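Putative secreted protein (Pseudomonas aeruginosa, PDB 3NPD) is of unknown function but is probably a secreted, quorum-sensing-regulated virulence factor of a Pseudomonas-specific family. Local coordinates at residues Asn46-Arg51 / Tyr91-Tyr96; Arg57-Pro62 / Gln100-Glu105. One frame throughout, in Å; residues are numbered along the deposited sequence. Where two conformers were deposited one is given.

Interaction 1. Residues Asn46-Arg51 / Tyr91-Tyr96; sequences NHLSVR and YSFTEY. With SO4 (sulfate ion), chain B.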
loop_
_atom_site.group_PDB
_atom_site.type_symbol
_atom_site.label_atom_id
_atom_site.label_comp_id
_atom_site.label_asym_id
_atom_site.label_seq_id
_atom_site.Cartn_x
_atom_site.Cartn_y
_atom_site.Cartn_z
ATOM N N ASN A 46 -0.171 -2.816 0.538
ATOM C CA ASN A 46 -1.116 -2.785 1.625
ATOM C C ASN A 46 -2.456 -2.885 0.924
ATOM O O ASN A 46 -2.807 -2.033 0.076
ATOM C CB ASN A 46 -0.960 -1.451 2.402
ATOM C CG ASN A 46 -1.740 -1.368 3.710
ATOM O OD1 ASN A 46 -1.791 -0.286 4.301
ATOM N ND2 ASN A 46 -2.374 -2.463 4.154
ATOM N N HIS A 47 -3.214 -3.917 1.253
ATOM C CA HIS A 47 -4.534 -4.115 0.714
ATOM C C HIS A 47 -5.526 -3.550 1.715
ATOM O O HIS A 47 -5.451 -3.876 2.895
ATOM C CB HIS A 47 -4.802 -5.612 0.571
ATOM C CG HIS A 47 -3.801 -6.333 -0.305
ATOM N ND1 HIS A 47 -3.982 -6.551 -1.656
ATOM C CD2 HIS A 47 -2.617 -6.899 0.005
ATOM C CE1 HIS A 47 -2.940 -7.205 -2.141
ATOM N NE2 HIS A 47 -2.095 -7.428 -1.155
ATOM N N LEU A 48 -6.482 -2.747 1.229
ATOM C CA LEU A 48 -7.532 -2.196 2.053
ATOM C C LEU A 48 -8.877 -2.342 1.322
ATOM O O LEU A 48 -8.916 -2.259 0.068
ATOM C CB LEU A 48 -7.259 -0.752 2.401
ATOM C CG LEU A 48 -5.954 -0.468 3.190
ATOM C CD1 LEU A 48 -4.872 0.059 2.216
ATOM C CD2 LEU A 48 -6.217 0.473 4.380
ATOM N N SER A 49 -9.949 -2.605 2.080
ATOM C CA SER A 49 -11.314 -2.613 1.513
ATOM C C SER A 49 -11.985 -1.323 1.960
ATOM O O SER A 49 -11.704 -0.812 3.058
ATOM C CB SER A 49 -12.163 -3.819 1.924
ATOM O OG SER A 49 -12.391 -3.876 3.293
ATOM N N VAL A 50 -12.891 -0.841 1.126
ATOM C CA VAL A 50 -13.571 0.452 1.317
ATOM C C VAL A 50 -15.037 0.226 1.057
ATOM O O VAL A 50 -15.401 -0.317 0.016
ATOM C CB VAL A 50 -13.090 1.539 0.331
ATOM C CG1 VAL A 50 -13.670 2.913 0.736
ATOM C CG2 VAL A 50 -11.635 1.610 0.323
ATOM N N ARG A 51 -15.883 0.707 1.962
ATOM C CA ARG A 51 -17.325 0.680 1.728
ATOM C C ARG A 51 -17.726 1.611 0.585
ATOM O O ARG A 51 -17.008 2.549 0.240
ATOM C CB ARG A 51 -18.092 0.927 3.010
ATOM C CG ARG A 51 -17.870 -0.283 3.956
ATOM C CD ARG A 51 -18.521 -0.150 5.295
ATOM N NE ARG A 51 -18.258 -1.358 6.118
ATOM C CZ ARG A 51 -19.036 -2.451 6.195
ATOM N NH1 ARG A 51 -20.171 -2.534 5.495
ATOM N NH2 ARG A 51 -18.679 -3.472 7.000
ATOM N N TYR A 91 -0.628 0.976 -2.468
ATOM C CA TYR A 91 -1.916 0.897 -1.773
ATOM C C TYR A 91 -2.918 0.397 -2.767
ATOM O O TYR A 91 -3.149 1.035 -3.798
ATOM C CB TYR A 91 -2.377 2.251 -1.233
ATOM C CG TYR A 91 -1.553 2.597 -0.082
ATOM C CD1 TYR A 91 -1.904 2.122 1.191
ATOM C CD2 TYR A 91 -0.353 3.260 -0.240
ATOM C CE1 TYR A 91 -1.103 2.327 2.281
ATOM C CE2 TYR A 91 0.464 3.498 0.858
ATOM C CZ TYR A 91 0.073 3.039 2.127
ATOM O OH TYR A 91 0.849 3.264 3.240
ATOM N N SER A 92 -3.546 -0.738 -2.456
ATOM C CA SER A 92 -4.592 -1.328 -3.286
ATOM C C SER A 92 -5.890 -1.317 -2.513
ATOM O O SER A 92 -6.081 -2.089 -1.566
ATOM C CB SER A 92 -4.189 -2.740 -3.749
ATOM O OG SER A 92 -5.258 -3.385 -4.415
ATOM N N PHE A 93 -6.783 -0.428 -2.923
ATOM C CA PHE A 93 -8.135 -0.321 -2.327
ATOM C C PHE A 93 -9.126 -0.993 -3.233
ATOM O O PHE A 93 -9.148 -0.748 -4.460
ATOM C CB PHE A 93 -8.552 1.134 -2.192
ATOM C CG PHE A 93 -7.744 1.937 -1.222
ATOM C CD1 PHE A 93 -6.567 2.590 -1.638
ATOM C CD2 PHE A 93 -8.169 2.108 0.109
ATOM C CE1 PHE A 93 -5.829 3.356 -0.726
ATOM C CE2 PHE A 93 -7.414 2.869 1.005
ATOM C CZ PHE A 93 -6.258 3.476 0.587
ATOM N N THR A 94 -9.966 -1.846 -2.656
ATOM C CA THR A 94 -11.052 -2.521 -3.368
ATOM C C THR A 94 -12.364 -2.326 -2.594
ATOM O O THR A 94 -12.345 -2.001 -1.420
ATOM C CB THR A 94 -10.708 -4.007 -3.564
ATOM O OG1 THR A 94 -10.592 -4.637 -2.290
ATOM C CG2 THR A 94 -9.385 -4.151 -4.388
ATOM N N GLU A 95 -13.486 -2.541 -3.252
ATOM C CA GLU A 95 -14.797 -2.435 -2.631
ATOM C C GLU A 95 -15.018 -3.535 -1.596
ATOM O O GLU A 95 -14.693 -4.689 -1.839
ATOM C CB GLU A 95 -15.893 -2.546 -3.704
ATOM C CG GLU A 95 -16.192 -1.240 -4.394
ATOM C CD GLU A 95 -17.258 -0.455 -3.661
ATOM O OE1 GLU A 95 -17.188 -0.371 -2.406
ATOM O OE2 GLU A 95 -18.147 0.082 -4.355
ATOM N N TYR A 96 -15.595 -3.180 -0.464
ATOM C CA TYR A 96 -15.879 -4.157 0.585
ATOM C C TYR A 96 -16.792 -5.284 0.092
ATOM O O TYR A 96 -16.487 -6.422 0.325
ATOM C CB TYR A 96 -16.490 -3.440 1.768
ATOM C CG TYR A 96 -16.877 -4.358 2.885
ATOM C CD1 TYR A 96 -15.908 -5.073 3.575
ATOM C CD2 TYR A 96 -18.210 -4.534 3.258
ATOM C CE1 TYR A 96 -16.222 -5.922 4.614
ATOM C CE2 TYR A 96 -18.542 -5.359 4.340
ATOM C CZ TYR A 96 -17.557 -6.095 4.980
ATOM O OH TYR A 96 -17.921 -6.937 5.988
HETATM S S SO4 B . -21.182 -1.070 1.699
HETATM O O1 SO4 B . -19.964 -1.330 0.905
HETATM O O2 SO4 B . -21.465 0.341 2.004
HETATM O O3 SO4 B . -22.330 -1.590 0.964
HETATM O O4 SO4 B . -21.048 -1.741 3.008
HETATM O O HOH W 1 0.528 1.419 5.107
HETATM O O HOH W 2 -6.210 -5.471 -2.972
HETATM O O HOH W 3 -8.112 -4.787 -1.192
HETATM O O HOH W 4 -20.100 -6.075 7.204
#
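L48 lays its CD1 methyl over one face of the F93 ring, nearer the rim than the middle, in a CH-pi contact 4.2 Å from L48 CD1 to the ring centroid. The two side chains run alongside each other in the same direction; the same methyl meets the edge of the Y91 ring, near its plane. V50 reaches the F93 ring at its edge, V50 CG2 lying 3.5 Å from F93 CD2; a chi1 of -171° sets V50 CG1 anti to the backbone N and leaves CG2 beside that N, against the ring. M58 and L69, from the helices 52-60 and 62-74, also touch F93. The backbones beneath are the parallel pair of a mixed sheet, strand 43-50 beside strand 88-95, joined by a beta-alpha-beta crossover whose connection is largely helical. Their ladder runs S92 N to N46 O, L48 N to S92 O, T94 N to L48 O, V50 N to T94 O and Y96 N to V50 O. On the same face as L48 and F93, water 1 bridges N46 OD1 and Y91 OH, while N46 ND2 is held by D34 and G36. H47 and S92 share the other face, where water 2 joins H47 ND1 to S92 OG; H47 NE2 bonds to T38. Past the strand ends, the R51 guanidinium lies off-centre over the Y96 ring in a cation-pi contact, R51 CZ 4.0 Å from the ring centroid, the planes 41° apart. R51 NH1 makes a bent hydrogen bond of 2.8 Å to O4 of a sulfate, probably from the crystallisation liquor, which K97 and A52 N also bind; water 4 links R51 NH2 to Y96 OH.

Interaction 2. Residues Arg57-Pro62 / Gln100-Glu105; sequences RMRSNP and QPVATE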
loop_
_atom_site.group_PDB
_atom_site.type_symbol
_atom_site.label_atom_id
_atom_site.label_comp_id
_atom_site.label_asym_id
_atom_site.label_seq_id
_atom_site.Cartn_x
_atom_site.Cartn_y
_atom_site.Cartn_z
ATOM N N ARG A 57 -16.405 8.634 -2.926
ATOM C CA ARG A 57 -15.658 9.842 -2.569
ATOM C C ARG A 57 -14.223 9.736 -3.033
ATOM O O ARG A 57 -13.663 10.713 -3.565
ATOM C CB ARG A 57 -15.683 10.099 -1.058
ATOM C CG ARG A 57 -17.060 10.391 -0.502
ATOM C CD ARG A 57 -17.013 11.157 0.840
ATOM N NE ARG A 57 -16.361 10.509 2.000
ATOM C CZ ARG A 57 -16.849 9.509 2.759
ATOM N NH1 ARG A 57 -17.980 8.877 2.471
ATOM N NH2 ARG A 57 -16.146 9.089 3.818
HETATM N N MSE A 58 -13.615 8.556 -2.852
HETATM C CA MSE A 58 -12.258 8.311 -3.357
HETATM C C MSE A 58 -12.133 8.453 -4.864
HETATM O O MSE A 58 -11.250 9.142 -5.346
HETATM C CB MSE A 58 -11.701 6.968 -2.903
HETATM C CG MSE A 58 -11.480 6.964 -1.440
HETATM SE SE MSE A 58 -10.823 5.281 -0.766
HETATM C CE MSE A 58 -9.005 5.446 -1.428
ATOM N N ARG A 59 -13.064 7.873 -5.582
ATOM C CA ARG A 59 -13.056 7.926 -7.040
ATOM C C ARG A 59 -13.280 9.317 -7.600
ATOM O O ARG A 59 -12.864 9.589 -8.722
ATOM C CB ARG A 59 -14.121 6.997 -7.606
ATOM C CG ARG A 59 -13.781 5.520 -7.431
ATOM C CD ARG A 59 -14.887 4.704 -8.062
ATOM N NE ARG A 59 -14.717 3.276 -7.875
ATOM C CZ ARG A 59 -15.505 2.452 -7.179
ATOM N NH1 ARG A 59 -16.593 2.875 -6.554
ATOM N NH2 ARG A 59 -15.190 1.153 -7.123
ATOM N N SER A 60 -14.019 10.154 -6.856
ATOM C CA SER A 60 -14.309 11.543 -7.267
ATOM C C SER A 60 -13.103 12.457 -7.184
ATOM O O SER A 60 -13.096 13.540 -7.793
ATOM C CB SER A 60 -15.463 12.148 -6.433
ATOM O OG SER A 60 -15.052 12.464 -5.133
ATOM N N ASN A 61 -12.092 12.072 -6.399
ATOM C CA ASN A 61 -10.891 12.918 -6.268
ATOM C C ASN A 61 -9.629 12.077 -6.040
ATOM O O ASN A 61 -9.045 12.052 -4.932
ATOM C CB ASN A 61 -11.069 13.956 -5.190
ATOM C CG ASN A 61 -10.045 15.110 -5.329
ATOM O OD1 ASN A 61 -8.967 14.981 -5.964
ATOM N ND2 ASN A 61 -10.388 16.239 -4.745
ATOM N N PRO A 62 -9.209 11.385 -7.106
ATOM C CA PRO A 62 -8.080 10.485 -6.963
ATOM C C PRO A 62 -6.760 11.223 -6.713
ATOM O O PRO A 62 -5.878 10.692 -6.042
ATOM C CB PRO A 62 -8.048 9.710 -8.285
ATOM C CG PRO A 62 -9.045 10.275 -9.145
ATOM C CD PRO A 62 -9.854 11.277 -8.432
ATOM N N GLN A 100 -14.238 -5.050 -6.272
ATOM C CA GLN A 100 -13.884 -4.285 -7.479
ATOM C C GLN A 100 -12.870 -3.187 -7.106
ATOM O O GLN A 100 -12.959 -2.622 -5.998
ATOM C CB GLN A 100 -15.128 -3.685 -8.132
ATOM C CG GLN A 100 -15.850 -4.664 -9.048
ATOM C CD GLN A 100 -15.193 -4.729 -10.407
ATOM O OE1 GLN A 100 -14.858 -5.805 -10.899
ATOM N NE2 GLN A 100 -14.968 -3.566 -11.004
ATOM N N PRO A 101 -11.865 -2.900 -8.005
ATOM C CA PRO A 101 -10.889 -1.856 -7.657
ATOM C C PRO A 101 -11.539 -0.505 -7.454
ATOM O O PRO A 101 -12.534 -0.199 -8.116
ATOM C CB PRO A 101 -9.931 -1.827 -8.868
ATOM C CG PRO A 101 -9.968 -3.225 -9.367
ATOM C CD PRO A 101 -11.451 -3.566 -9.273
ATOM N N VAL A 102 -11.018 0.230 -6.483
ATOM C CA VAL A 102 -11.397 1.563 -6.164
ATOM C C VAL A 102 -10.257 2.468 -6.543
ATOM O O VAL A 102 -10.461 3.419 -7.296
ATOM C CB VAL A 102 -11.721 1.722 -4.638
ATOM C CG1 VAL A 102 -11.993 3.176 -4.276
ATOM C CG2 VAL A 102 -12.941 0.810 -4.269
ATOM N N ALA A 103 -9.084 2.202 -5.991
ATOM C CA ALA A 103 -7.905 2.984 -6.296
ATOM C C ALA A 103 -6.660 2.160 -6.088
ATOM O O ALA A 103 -6.616 1.326 -5.220
ATOM C CB ALA A 103 -7.823 4.249 -5.442
ATOM N N THR A 104 -5.631 2.434 -6.869
ATOM C CA THR A 104 -4.335 1.784 -6.711
ATOM C C THR A 104 -3.272 2.879 -6.833
ATOM O O THR A 104 -3.150 3.514 -7.884
ATOM C CB THR A 104 -4.104 0.627 -7.701
ATOM O OG1 THR A 104 -5.265 -0.221 -7.727
ATOM C CG2 THR A 104 -2.905 -0.230 -7.245
ATOM N N GLU A 105 -2.492 3.057 -5.781
ATOM C CA GLU A 105 -1.535 4.183 -5.747
ATOM C C GLU A 105 -0.155 3.644 -5.346
ATOM O O GLU A 105 0.002 3.032 -4.276
ATOM C CB GLU A 105 -1.998 5.258 -4.745
ATOM C CG GLU A 105 -3.285 5.972 -5.187
ATOM C CD GLU A 105 -3.212 6.655 -6.577
ATOM O OE1 GLU A 105 -2.116 7.072 -6.998
ATOM O OE2 GLU A 105 -4.277 6.854 -7.231
HETATM O O HOH W 5 -12.267 3.073 -9.434
HETATM O O HOH W 6 -6.367 7.949 -5.710
#
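This is a surface contact of a helix end against an outermost strand of the sheet: the last turn of helix 52-60 and the start of helix 62-74 lie beside strand 101-107. R59 carries its polar part. Its stretched-out chain passes nearly perpendicular to V102, and R59 NH2 donates to P101 O at 3.1 Å. The N-H...O angle is 164° and the acceptor lies in the guanidinium plane, although the donor is tilted from the carbonyl plane. At the same guanidinium edge, water 5 accepts from R59 NE and donates to V102 O, so R59 holds P101 O directly and V102 O through the water; V102 CB lies over one face of the group. R59 NH1 turns instead to a salt bridge with E56. V102 and A103 both face F93 of strand 88-95, a classic beta bulge. Against this bulge packs the selenomethionine M58, with M58 CB 4.0 Å from V102 CG1. Bending at chi3 (74°) places M58 CE 4.4 Å from A103 CB. Farther along the strand, water 6 donates to P62 O and to E105 OE2, each at 2.8 Å, while E105 OE1 forms a salt bridge with R66 of helix 62-74.

Interactions 1 and 2, their centres about 9 Å apart, meet on strand 88-95, which belongs to interaction 1 and neighbours strand 101-107 of interaction 2: 91-96 pairs with 46-51 along one edge and with 100-105 along the other. Probable backbone hydrogen bonds join them, E95 N to Q100 O and Y91 N to E105 O, both 2.8 Å. M58 ties the two apolar layers together, touching V50 and F93 of interaction 1 as well as the bulge of interaction 2. Bound 3-cyclohexyl-1-propylsulfonic acid, probably from the crystallisation liquor, lies about 3 Å from the Y91 side chain and, whether or not the same molecule, about 4 Å from that of M58; such molecules often mark pockets, but none is established here.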